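Local coordinates for protein dihydrophenazinedicarboxylate synthase (Burkholderia, PDB 4HMW) that uses flavin mononucleotide to catalyse several oxygen-dependent oxidations in the terminal steps of phenazine antibiotic biosynthesis, at residues F80-H83 and R87-R90. Numbering follows the deposited sequence.
Sequences FCTH and RKGR. With FMN (flavin mononucleotide), chain D.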
loop_
_atom_site.group_PDB
_atom_site.type_symbol
_atom_site.label_atom_id
_atom_site.label_comp_id
_atom_site.label_asym_id
_atom_site.label_seq_id
_atom_site.Cartn_x
_atom_site.Cartn_y
_atom_site.Cartn_z
ATOM N N PHE B 80 -13.793 7.710 0.478
ATOM C CA PHE B 80 -12.743 8.458 1.197
ATOM C C PHE B 80 -12.791 9.922 0.816
ATOM O O PHE B 80 -13.377 10.278 -0.197
ATOM C CB PHE B 80 -11.349 7.852 0.949
ATOM C CG PHE B 80 -10.886 7.947 -0.449
ATOM C CD1 PHE B 80 -11.267 6.996 -1.390
ATOM C CD2 PHE B 80 -10.055 8.992 -0.844
ATOM C CE1 PHE B 80 -10.811 7.078 -2.692
ATOM C CE2 PHE B 80 -9.628 9.088 -2.144
ATOM C CZ PHE B 80 -10.013 8.129 -3.079
ATOM N N CYS B 81 -12.146 10.759 1.625
ATOM C CA CYS B 81 -12.034 12.202 1.354
ATOM C C CYS B 81 -10.580 12.658 1.204
ATOM O O CYS B 81 -9.686 12.121 1.837
ATOM C CB CYS B 81 -12.643 13.015 2.492
ATOM S SG CYS B 81 -14.384 12.749 2.672
ATOM N N THR B 82 -10.362 13.695 0.413
ATOM C CA THR B 82 -9.037 14.206 0.231
ATOM C C THR B 82 -9.131 15.580 -0.443
ATOM O O THR B 82 -10.206 16.075 -0.677
ATOM C CB THR B 82 -8.193 13.265 -0.620
ATOM O OG1 THR B 82 -6.827 13.676 -0.506
ATOM C CG2 THR B 82 -8.632 13.260 -2.093
ATOM N N HIS B 83 -8.002 16.208 -0.713
ATOM C CA HIS B 83 -8.007 17.474 -1.441
ATOM C C HIS B 83 -7.871 17.186 -2.924
ATOM O O HIS B 83 -6.972 16.470 -3.321
ATOM C CB HIS B 83 -6.855 18.366 -1.019
ATOM C CG HIS B 83 -6.982 18.899 0.371
ATOM N ND1 HIS B 83 -6.564 20.155 0.739
ATOM C CD2 HIS B 83 -7.412 18.304 1.511
ATOM C CE1 HIS B 83 -6.790 20.345 2.027
ATOM N NE2 HIS B 83 -7.295 19.227 2.522
ATOM N N ARG B 87 -1.647 15.587 -4.781
ATOM C CA ARG B 87 -1.058 14.760 -5.813
ATOM C C ARG B 87 -2.005 13.656 -6.216
ATOM O O ARG B 87 -2.187 13.432 -7.412
ATOM C CB ARG B 87 0.285 14.184 -5.376
ATOM C CG ARG B 87 0.911 13.237 -6.426
ATOM C CD ARG B 87 2.306 12.729 -6.026
ATOM N NE ARG B 87 3.240 13.843 -5.778
ATOM C CZ ARG B 87 3.843 14.561 -6.728
ATOM N NH1 ARG B 87 3.623 14.301 -8.001
ATOM N NH2 ARG B 87 4.670 15.558 -6.418
ATOM N N LYS B 88 -2.644 12.999 -5.239
ATOM C CA LYS B 88 -3.544 11.897 -5.579
ATOM C C LYS B 88 -4.744 12.441 -6.349
ATOM O O LYS B 88 -5.263 11.788 -7.254
ATOM C CB LYS B 88 -3.978 11.137 -4.333
ATOM C CG LYS B 88 -5.213 11.666 -3.653
ATOM C CD LYS B 88 -5.379 11.072 -2.262
ATOM C CE LYS B 88 -4.257 11.480 -1.310
ATOM N NZ LYS B 88 -4.160 12.967 -1.130
ATOM N N GLY B 89 -5.162 13.648 -5.986
ATOM C CA GLY B 89 -6.370 14.222 -6.566
ATOM C C GLY B 89 -6.121 14.547 -8.036
ATOM O O GLY B 89 -6.949 14.263 -8.910
ATOM N N ARG B 90 -4.955 15.115 -8.312
ATOM C CA ARG B 90 -4.599 15.432 -9.688
ATOM C C ARG B 90 -4.451 14.145 -10.487
ATOM O O ARG B 90 -4.914 14.065 -11.639
ATOM C CB ARG B 90 -3.336 16.279 -9.724
ATOM C CG ARG B 90 -3.524 17.667 -9.074
ATOM C CD ARG B 90 -2.281 18.570 -9.125
ATOM N NE ARG B 90 -1.106 17.943 -8.495
ATOM C CZ ARG B 90 -0.189 17.241 -9.169
ATOM N NH1 ARG B 90 -0.314 17.079 -10.488
ATOM N NH2 ARG B 90 0.852 16.697 -8.539
HETATM N N1 FMN D . -5.018 12.031 3.542
HETATM C C2 FMN D . -6.230 12.353 2.991
HETATM O O2 FMN D . -6.271 13.224 2.106
HETATM N N3 FMN D . -7.389 11.732 3.424
HETATM C C4 FMN D . -7.354 10.764 4.398
HETATM O O4 FMN D . -8.413 10.211 4.751
HETATM C C4A FMN D . -6.125 10.429 4.968
HETATM N N5 FMN D . -6.062 9.476 5.962
HETATM C C5A FMN D . -4.819 9.130 6.489
HETATM C C6 FMN D . -4.756 8.140 7.465
HETATM C C7 FMN D . -3.528 7.757 7.987
HETATM C C7M FMN D . -3.465 6.698 9.065
HETATM C C8 FMN D . -2.365 8.396 7.543
HETATM C C8M FMN D . -1.027 8.013 8.112
HETATM C C9 FMN D . -2.434 9.390 6.559
HETATM C C9A FMN D . -3.653 9.746 6.032
HETATM N N10 FMN D . -3.722 10.763 5.069
HETATM C C10 FMN D . -4.947 11.059 4.528
HETATM C "C1'" FMN D . -2.491 11.469 4.566
HETATM C "C2'" FMN D . -1.954 10.809 3.325
HETATM O "O2'" FMN D . -1.191 9.668 3.690
HETATM C "C3'" FMN D . -1.088 11.741 2.497
HETATM O "O3'" FMN D . -0.106 12.406 3.283
HETATM C "C4'" FMN D . -1.943 12.752 1.736
HETATM O "O4'" FMN D . -3.334 12.588 1.597
HETATM C "C5'" FMN D . -1.212 13.512 0.668
HETATM O "O5'" FMN D . -1.074 12.552 -0.357
HETATM P P FMN D . -0.568 12.910 -1.847
HETATM O O1P FMN D . -1.808 13.357 -2.554
HETATM O O2P FMN D . 0.502 13.994 -1.722
HETATM O O3P FMN D . -0.013 11.595 -2.383
#
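Lys88 NZ donates a hydrogen bond of 2.8 Å to Thr82 OG1. The two side chains pass alongside each other, pointing opposite ways, and Lys88 CD lies 3.9 Å from Thr82 CG2. The Thr82 hydroxyl sits anti to the backbone N (chi1 -167°). There it also donates to FMN O2 at 2.7 Å, so it joins the lysine to the flavin ring. Lys88 CG lies between the backbone N and the carbonyl carbon (chi1 89°), and the chain bends at its last two torsions. This curls the chain back and carries NZ to the cofactor. The ammonium bonds FMN O1P at 2.8 Å and FMN O4' at 2.9 Å, with a weak bond to O5'. Lys88 N also donates to FMN O1P, so the same residue grips one phosphate oxygen twice. The site belongs to the FMN-binding split barrel of the pyridoxamine 5'-phosphate oxidase family. Strand 77-83 meets the ring, and the N-terminal turn of helix 87-95 meets the phosphate, where the helix dipole would probably favour the phosphate's negative charge. Cys81 O accepts a hydrogen bond from FMN N3 at 2.8 Å. Gly89 CA packs 4.0 Å from His83 O. Ser86 OG bonds both His83 O and Lys88 NZ.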